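Local structure of N-terminus Plasma serine protease inhibitor (Homo sapiens, 3DY0) at residues G94-F98 with Q135-Y139; F89-N95 with N165-A171. The protein inhibits serine proteases of blood plasma and other body fluids in a heparin-dependent way, as a serpin that is cleaved in its reactive centre loop. The contacts are given in a common frame with arbitrary orientation. Numbering follows the deposited sequence.

Interaction 1: G94-F98 with Q135-Y139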
ATOM      1  N   GLY A  94      11.743  -3.402  -0.584  1.00 10.76           N
ATOM      2  CA  GLY A  94      12.631  -4.058  -1.529  1.00  9.99           C
ATOM      3  C   GLY A  94      11.961  -4.655  -2.749  1.00 10.11           C
ATOM      4  O   GLY A  94      10.737  -4.783  -2.807  1.00  9.52           O
ATOM      5  N   ASN A  95      12.788  -5.043  -3.716  1.00  9.85           N
ATOM      6  CA  ASN A  95      12.314  -5.602  -4.977  1.00  9.43           C
ATOM      7  C   ASN A  95      13.113  -6.824  -5.405  1.00  9.91           C
ATOM      8  O   ASN A  95      14.298  -6.945  -5.089  1.00 11.88           O
ATOM      9  CB  ASN A  95      12.416  -4.525  -6.049  1.00  8.34           C
ATOM     10  CG  ASN A  95      11.693  -3.265  -5.651  1.00  7.14           C
ATOM     11  OD1 ASN A  95      10.479  -3.280  -5.478  1.00  8.08           O
ATOM     12  ND2 ASN A  95      12.434  -2.171  -5.481  1.00  8.14           N
ATOM     13  N   ALA A  96      12.460  -7.719  -6.137  1.00  9.90           N
ATOM     14  CA  ALA A  96      13.116  -8.931  -6.608  1.00 10.22           C
ATOM     15  C   ALA A  96      12.466  -9.444  -7.880  1.00 10.79           C
ATOM     16  O   ALA A  96      11.269  -9.266  -8.101  1.00 12.93           O
ATOM     17  CB  ALA A  96      13.055 -10.009  -5.529  1.00 12.98           C
ATOM     18  N   LEU A  97      13.277 -10.069  -8.724  1.00 11.18           N
ATOM     19  CA  LEU A  97      12.788 -10.656  -9.961  1.00 11.68           C
ATOM     20  C   LEU A  97      13.035 -12.158  -9.900  1.00 12.23           C
ATOM     21  O   LEU A  97      14.153 -12.598  -9.640  1.00 12.17           O
ATOM     22  CB  LEU A  97      13.530 -10.081 -11.174  1.00 13.33           C
ATOM     23  CG  LEU A  97      13.109  -8.723 -11.735  1.00 14.78           C
ATOM     24  CD1 LEU A  97      14.147  -8.252 -12.745  1.00 15.43           C
ATOM     25  CD2 LEU A  97      11.739  -8.840 -12.399  1.00 14.42           C
ATOM     26  N   PHE A  98      11.980 -12.937 -10.102  1.00 11.25           N
ATOM     27  CA  PHE A  98      12.098 -14.392 -10.132  1.00 12.78           C
ATOM     28  C   PHE A  98      11.872 -14.730 -11.597  1.00 13.25           C
ATOM     29  O   PHE A  98      10.777 -14.540 -12.125  1.00 14.39           O
ATOM     30  CB  PHE A  98      11.041 -15.036  -9.239  1.00 11.46           C
ATOM     31  CG  PHE A  98      11.273 -14.802  -7.776  1.00 11.92           C
ATOM     32  CD1 PHE A  98      10.762 -13.669  -7.147  1.00 12.25           C
ATOM     33  CD2 PHE A  98      12.044 -15.690  -7.034  1.00 11.76           C
ATOM     34  CE1 PHE A  98      11.018 -13.427  -5.800  1.00 12.76           C
ATOM     35  CE2 PHE A  98      12.308 -15.458  -5.688  1.00 14.39           C
ATOM     36  CZ  PHE A  98      11.793 -14.321  -5.069  1.00 12.87           C
ATOM     37  N   GLN A 135       9.119 -21.102  -3.128  1.00 14.20           N
ATOM     38  CA  GLN A 135      10.300 -20.250  -3.197  1.00 13.35           C
ATOM     39  C   GLN A 135       9.939 -18.774  -3.032  1.00 13.01           C
ATOM     40  O   GLN A 135      10.513 -18.071  -2.198  1.00 14.06           O
ATOM     41  CB  GLN A 135      11.014 -20.456  -4.536  1.00 15.09           C
ATOM     42  CG  GLN A 135      12.088 -19.420  -4.829  1.00 17.03           C
ATOM     43  CD  GLN A 135      12.695 -19.581  -6.210  1.00 19.75           C
ATOM     44  OE1 GLN A 135      12.042 -20.067  -7.135  1.00 22.16           O
ATOM     45  NE2 GLN A 135      13.941 -19.153  -6.361  1.00 19.59           N
ATOM     46  N   ILE A 136       8.976 -18.315  -3.820  1.00 13.01           N
ATOM     47  CA  ILE A 136       8.572 -16.915  -3.768  1.00 12.57           C
ATOM     48  C   ILE A 136       7.808 -16.560  -2.498  1.00 12.66           C
ATOM     49  O   ILE A 136       8.073 -15.521  -1.891  1.00 12.99           O
ATOM     50  CB  ILE A 136       7.746 -16.544  -5.012  1.00 12.83           C
ATOM     51  CG1 ILE A 136       8.601 -16.769  -6.267  1.00 14.20           C
ATOM     52  CG2 ILE A 136       7.310 -15.080  -4.941  1.00 13.58           C
ATOM     53  CD1 ILE A 136       7.851 -16.635  -7.573  1.00 16.40           C
ATOM     54  N   ASN A 137       6.874 -17.414  -2.083  1.00 13.00           N
ATOM     55  CA  ASN A 137       6.120 -17.131  -0.866  1.00 13.92           C
ATOM     56  C   ASN A 137       7.023 -17.128   0.362  1.00 14.58           C
ATOM     57  O   ASN A 137       6.817 -16.335   1.280  1.00 14.22           O
ATOM     58  CB  ASN A 137       4.979 -18.135  -0.671  1.00 14.41           C
ATOM     59  CG  ASN A 137       3.827 -17.900  -1.631  1.00 14.63           C
ATOM     60  OD1 ASN A 137       3.679 -16.811  -2.180  1.00 15.23           O
ATOM     61  ND2 ASN A 137       2.990 -18.917  -1.820  1.00 14.42           N
ATOM     62  N   ASP A 138       8.018 -18.015   0.391  1.00 14.01           N
ATOM     63  CA  ASP A 138       8.940 -18.051   1.521  1.00 15.09           C
ATOM     64  C   ASP A 138       9.767 -16.770   1.554  1.00 13.32           C
ATOM     65  O   ASP A 138      10.069 -16.245   2.626  1.00 15.47           O
ATOM     66  CB  ASP A 138       9.891 -19.251   1.431  1.00 17.04           C
ATOM     67  CG  ASP A 138       9.228 -20.560   1.824  1.00 19.47           C
ATOM     68  OD1 ASP A 138       8.140 -20.526   2.437  1.00 19.69           O
ATOM     69  OD2 ASP A 138       9.809 -21.628   1.531  1.00 20.11           O
ATOM     70  N   TYR A 139      10.142 -16.281   0.372  1.00 12.33           N
ATOM     71  CA  TYR A 139      10.928 -15.054   0.267  1.00 11.39           C
ATOM     72  C   TYR A 139      10.115 -13.879   0.790  1.00 11.60           C
ATOM     73  O   TYR A 139      10.607 -13.088   1.590  1.00 11.36           O
ATOM     74  CB  TYR A 139      11.319 -14.782  -1.190  1.00 12.29           C
ATOM     75  CG  TYR A 139      11.967 -13.429  -1.419  1.00 13.19           C
ATOM     76  CD1 TYR A 139      13.309 -13.212  -1.114  1.00 14.49           C
ATOM     77  CD2 TYR A 139      11.230 -12.366  -1.940  1.00 12.25           C
ATOM     78  CE1 TYR A 139      13.906 -11.964  -1.324  1.00 14.35           C
ATOM     79  CE2 TYR A 139      11.817 -11.118  -2.158  1.00 12.81           C
ATOM     80  CZ  TYR A 139      13.150 -10.924  -1.849  1.00 13.44           C
ATOM     81  OH  TYR A 139      13.726  -9.692  -2.072  1.00 15.78           O
TER
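Strand 94-98 and helix segment 135-139 run almost antiparallel, at 170°, with axes 10.8 Å apart at closest approach. The backbones do not touch, and no hydrogen bond joins the segments. Side chains fill the gap. Phe98 is the main piece. One face of its ring is covered by Ile136, whose CG1 lies 3.7 Å from the ring centroid in a CH-pi contact. Its edge points at the face of Tyr139, a T-shaped pair with centroids 5.5 Å apart and planes at 73°. Phe98 CZ comes 3.7 Å from Tyr139 CD2. Tyr139 reaches across to the strand, and its OH is 3.5 Å from Ala96 CB. That hydroxyl is hydrogen-bonded to Asp120 on the neighbouring strand 120-123. Gln135 borders the contact, with NE2 4.0 Å from Phe98 CD2, and is hydrogen-bonded to Pro123 O (through NE2) and Thr124 OG1 (through OE1). Serpin helix F thus packs on beta-sheet A here by apolar and aromatic contacts; the hydrogen bonds of Tyr139 and Gln135 reach strand 120-123 and Thr124.

Interaction 2: F89-N95 with N165-A171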
ATOM      1  N   PHE A  89      12.398   3.317  14.674  1.00 27.45           N
ATOM      2  CA  PHE A  89      11.485   2.275  14.219  1.00 25.75           C
ATOM      3  C   PHE A  89      12.074   1.439  13.091  1.00 24.40           C
ATOM      4  O   PHE A  89      13.283   1.457  12.856  1.00 23.72           O
ATOM      5  CB  PHE A  89      10.159   2.899  13.768  1.00 25.09           C
ATOM      6  CG  PHE A  89      10.283   3.799  12.575  1.00 25.57           C
ATOM      7  CD1 PHE A  89       9.661   3.469  11.374  1.00 25.79           C
ATOM      8  CD2 PHE A  89      11.017   4.981  12.647  1.00 25.62           C
ATOM      9  CE1 PHE A  89       9.762   4.299  10.262  1.00 24.17           C
ATOM     10  CE2 PHE A  89      11.125   5.821  11.539  1.00 26.21           C
ATOM     11  CZ  PHE A  89      10.496   5.480  10.343  1.00 27.45           C
ATOM     12  N   GLN A  90      11.216   0.708  12.390  1.00 22.09           N
ATOM     13  CA  GLN A  90      11.677  -0.143  11.304  1.00 19.58           C
ATOM     14  C   GLN A  90      10.856   0.027  10.034  1.00 16.41           C
ATOM     15  O   GLN A  90       9.625   0.014  10.067  1.00 15.44           O
ATOM     16  CB  GLN A  90      11.640  -1.607  11.746  1.00 23.01           C
ATOM     17  CG  GLN A  90      12.241  -2.586  10.749  1.00 27.68           C
ATOM     18  CD  GLN A  90      12.323  -4.004  11.297  1.00 30.24           C
ATOM     19  OE1 GLN A  90      12.799  -4.917  10.621  1.00 32.81           O
ATOM     20  NE2 GLN A  90      11.857  -4.192  12.528  1.00 31.20           N
ATOM     21  N   LEU A  91      11.552   0.204   8.919  1.00 13.91           N
ATOM     22  CA  LEU A  91      10.906   0.347   7.624  1.00 13.30           C
ATOM     23  C   LEU A  91      11.798  -0.251   6.552  1.00 12.46           C
ATOM     24  O   LEU A  91      12.897   0.246   6.294  1.00 13.76           O
ATOM     25  CB  LEU A  91      10.629   1.817   7.297  1.00 14.64           C
ATOM     26  CG  LEU A  91      10.036   2.033   5.899  1.00 14.29           C
ATOM     27  CD1 LEU A  91       8.769   1.188   5.733  1.00 15.89           C
ATOM     28  CD2 LEU A  91       9.725   3.508   5.693  1.00 16.72           C
ATOM     29  N   SER A  92      11.318  -1.327   5.937  0.50 11.99           N
ATOM     30  CA  SER A  92      12.058  -2.012   4.885  0.50 12.74           C
ATOM     31  C   SER A  92      11.241  -2.007   3.598  0.50 11.57           C
ATOM     32  O   SER A  92      10.024  -2.184   3.630  0.50 12.25           O
ATOM     33  CB  SER A  92      12.349  -3.455   5.308  0.50 14.63           C
ATOM     34  OG  SER A  92      13.059  -4.151   4.299  0.50 18.90           O
ATOM     35  N   LEU A  93      11.914  -1.801   2.471  1.00  9.96           N
ATOM     36  CA  LEU A  93      11.252  -1.775   1.169  1.00 10.44           C
ATOM     37  C   LEU A  93      12.215  -2.418   0.175  1.00 10.75           C
ATOM     38  O   LEU A  93      13.379  -2.025   0.100  1.00 12.01           O
ATOM     39  CB  LEU A  93      10.972  -0.325   0.768  1.00 11.65           C
ATOM     40  CG  LEU A  93      10.199  -0.036  -0.520  1.00  8.45           C
ATOM     41  CD1 LEU A  93       8.785  -0.580  -0.415  1.00 10.54           C
ATOM     42  CD2 LEU A  93      10.174   1.474  -0.754  1.00 13.27           C
ATOM     43  N   GLY A  94      11.743  -3.402  -0.584  1.00 10.76           N
ATOM     44  CA  GLY A  94      12.631  -4.058  -1.529  1.00  9.99           C
ATOM     45  C   GLY A  94      11.961  -4.655  -2.749  1.00 10.11           C
ATOM     46  O   GLY A  94      10.737  -4.783  -2.807  1.00  9.52           O
ATOM     47  N   ASN A  95      12.788  -5.043  -3.716  1.00  9.85           N
ATOM     48  CA  ASN A  95      12.314  -5.602  -4.977  1.00  9.43           C
ATOM     49  C   ASN A  95      13.113  -6.824  -5.405  1.00  9.91           C
ATOM     50  O   ASN A  95      14.298  -6.945  -5.089  1.00 11.88           O
ATOM     51  CB  ASN A  95      12.416  -4.525  -6.049  1.00  8.34           C
ATOM     52  CG  ASN A  95      11.693  -3.265  -5.651  1.00  7.14           C
ATOM     53  OD1 ASN A  95      10.479  -3.280  -5.478  1.00  8.08           O
ATOM     54  ND2 ASN A  95      12.434  -2.171  -5.481  1.00  8.14           N
ATOM     55  N   ASN A 165       7.583  -6.833  -4.994  1.00  9.29           N
ATOM     56  CA  ASN A 165       7.931  -5.684  -4.175  1.00  8.62           C
ATOM     57  C   ASN A 165       7.352  -6.015  -2.815  1.00  8.04           C
ATOM     58  O   ASN A 165       6.273  -6.599  -2.718  1.00  8.62           O
ATOM     59  CB  ASN A 165       7.309  -4.369  -4.642  1.00  9.56           C
ATOM     60  CG  ASN A 165       7.447  -3.273  -3.584  1.00  8.96           C
ATOM     61  OD1 ASN A 165       6.598  -3.133  -2.704  1.00  9.75           O
ATOM     62  ND2 ASN A 165       8.541  -2.524  -3.644  1.00  8.78           N
ATOM     63  N   TYR A 166       8.083  -5.667  -1.768  1.00  7.48           N
ATOM     64  CA  TYR A 166       7.606  -5.908  -0.415  1.00  8.50           C
ATOM     65  C   TYR A 166       7.903  -4.685   0.421  1.00  8.06           C
ATOM     66  O   TYR A 166       8.815  -3.913   0.117  1.00  9.38           O
ATOM     67  CB  TYR A 166       8.308  -7.122   0.204  1.00 10.34           C
ATOM     68  CG  TYR A 166       9.795  -6.929   0.407  1.00 12.39           C
ATOM     69  CD1 TYR A 166      10.286  -6.226   1.508  1.00 14.47           C
ATOM     70  CD2 TYR A 166      10.708  -7.405  -0.530  1.00 13.16           C
ATOM     71  CE1 TYR A 166      11.650  -5.998   1.666  1.00 15.01           C
ATOM     72  CE2 TYR A 166      12.070  -7.184  -0.382  1.00 13.43           C
ATOM     73  CZ  TYR A 166      12.533  -6.480   0.716  1.00 15.46           C
ATOM     74  OH  TYR A 166      13.883  -6.244   0.852  1.00 17.15           O
ATOM     75  N   ILE A 167       7.113  -4.508   1.468  1.00  7.84           N
ATOM     76  CA  ILE A 167       7.313  -3.408   2.393  1.00  8.46           C
ATOM     77  C   ILE A 167       6.963  -3.921   3.784  1.00  7.68           C
ATOM     78  O   ILE A 167       5.988  -4.662   3.964  1.00  7.86           O
ATOM     79  CB  ILE A 167       6.438  -2.173   2.022  1.00  6.56           C
ATOM     80  CG1 ILE A 167       6.674  -1.045   3.032  1.00  9.65           C
ATOM     81  CG2 ILE A 167       4.964  -2.564   1.963  1.00  8.40           C
ATOM     82  CD1 ILE A 167       6.003   0.273   2.662  1.00 10.96           C
ATOM     83  N   PHE A 168       7.791  -3.568   4.761  1.00  8.13           N
ATOM     84  CA  PHE A 168       7.557  -3.971   6.143  1.00  9.18           C
ATOM     85  C   PHE A 168       7.749  -2.766   7.054  1.00  8.39           C
ATOM     86  O   PHE A 168       8.766  -2.074   6.974  1.00  9.32           O
ATOM     87  CB  PHE A 168       8.522  -5.076   6.579  1.00 10.31           C
ATOM     88  CG  PHE A 168       8.367  -5.459   8.026  1.00 10.01           C
ATOM     89  CD1 PHE A 168       7.321  -6.283   8.431  1.00 11.86           C
ATOM     90  CD2 PHE A 168       9.228  -4.948   8.988  1.00 12.35           C
ATOM     91  CE1 PHE A 168       7.133  -6.590   9.777  1.00 13.79           C
ATOM     92  CE2 PHE A 168       9.048  -5.249  10.341  1.00 12.48           C
ATOM     93  CZ  PHE A 168       7.998  -6.070  10.732  1.00 12.98           C
ATOM     94  N   PHE A 169       6.766  -2.529   7.920  1.00  7.87           N
ATOM     95  CA  PHE A 169       6.798  -1.407   8.851  1.00  8.92           C
ATOM     96  C   PHE A 169       6.452  -1.852  10.267  1.00  8.62           C
ATOM     97  O   PHE A 169       5.475  -2.565  10.490  1.00 10.43           O
ATOM     98  CB  PHE A 169       5.804  -0.331   8.380  1.00  8.34           C
ATOM     99  CG  PHE A 169       5.586   0.790   9.361  1.00  9.24           C
ATOM    100  CD1 PHE A 169       4.551   0.731  10.293  1.00  9.92           C
ATOM    101  CD2 PHE A 169       6.389   1.927   9.328  1.00 10.72           C
ATOM    102  CE1 PHE A 169       4.316   1.790  11.174  1.00 10.75           C
ATOM    103  CE2 PHE A 169       6.161   2.990  10.208  1.00 11.77           C
ATOM    104  CZ  PHE A 169       5.126   2.921  11.128  1.00 10.85           C
ATOM    105  N   LYS A 170       7.274  -1.442  11.224  1.00 10.23           N
ATOM    106  CA  LYS A 170       7.012  -1.765  12.618  1.00 11.23           C
ATOM    107  C   LYS A 170       7.501  -0.598  13.446  1.00 11.33           C
ATOM    108  O   LYS A 170       8.653  -0.191  13.334  1.00 12.71           O
ATOM    109  CB  LYS A 170       7.737  -3.040  13.055  1.00 14.26           C
ATOM    110  CG  LYS A 170       7.524  -3.350  14.536  1.00 17.36           C
ATOM    111  CD  LYS A 170       8.196  -4.644  14.962  1.00 21.75           C
ATOM    112  CE  LYS A 170       8.074  -4.841  16.467  1.00 25.81           C
ATOM    113  NZ  LYS A 170       8.797  -6.060  16.925  1.00 28.23           N
ATOM    114  N   ALA A 171       6.616  -0.050  14.266  1.00 10.65           N
ATOM    115  CA  ALA A 171       6.991   1.073  15.104  1.00 11.99           C
ATOM    116  C   ALA A 171       6.169   1.118  16.375  1.00 11.12           C
ATOM    117  O   ALA A 171       5.025   0.673  16.408  1.00 10.87           O
ATOM    118  CB  ALA A 171       6.810   2.371  14.332  1.00 12.78           C
TER
HETATM  119  O   HOH W   1      15.144  -4.236   2.465  1.00 26.47           O
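Six backbone hydrogen bonds join strands 90-95 and 165-171, in three reciprocal pairs. Gln90 N to Lys170 O is 2.9 Å and Lys170 N to Gln90 O is 3.0 Å. Ser92 N to Phe168 O and Phe168 N to Ser92 O are both 2.9 Å. Gly94 N to Tyr166 O is 3.1 Å and Tyr166 N to Gly94 O is 3.0 Å. The strands are antiparallel, at 178°, with axes 4.7 Å apart. At the non-hydrogen-bonded pair Asn95–Asn165 a side-chain hydrogen bond, Asn165 ND2 to Asn95 OD1 (2.8 Å), supplements the backbone bonds, which go on to Ala96 and Val164. Asn165 OD1 is hydrogen-bonded to Ser35 OG. One water connects Ser92 OG, at 2.8 Å, with Tyr166 OH, at 2.9 Å.

On the face with Gln90, Ser92 and Tyr166, the tyrosine ring lies across Gly94. Gly94 CA is 3.7 Å from the ring centroid, a CH-pi contact. An ideal CB on Gly94 would clash with Tyr166 OH.

The other face carries Leu91, Leu93, Ile167 and Phe169, with Asn95 and Asn165 at one end. Leu93 CD1 packs 3.7 Å from Ile167 CB. Leu93 also meets Leu78 and Leu79 of helix 65-81, and Asn95 and Asn165 touch helix 33-45. Phe89 CD1 approaches Phe169 CE2 rim to rim at 3.7 Å.

In serpin beta-sheet A, 165-171 also bonds to strand 323-335 (Ile167 with Ala328), which in this cleaved form is the inserted reactive centre loop. The asparagine pair sits on the mostly apolar face; the glycine lets the tyrosine lie flat.

Of the elements involved, strand 90-99 comes first, and both contacts start from it, sharing Gly94 and Asn95. The chain then passes through helix 107-117 and strand 120-123 to helix 129-143, where interaction 1 closes a loop with 36 residues between its segments. It goes on to strand 159-172, which returns beside strand 90-99 and closes interaction 2, with 69 residues between. The loop of interaction 1 is nested within that of interaction 2: helix 129-143 lies in the connection between the two paired strands. The centres are 14 Å apart, and Tyr139 OH touches Tyr166 CE2 at 3.4 Å. Together they tie helix 129-143 to sheet A, and strands 90-99 and 159-172 of that sheet to each other.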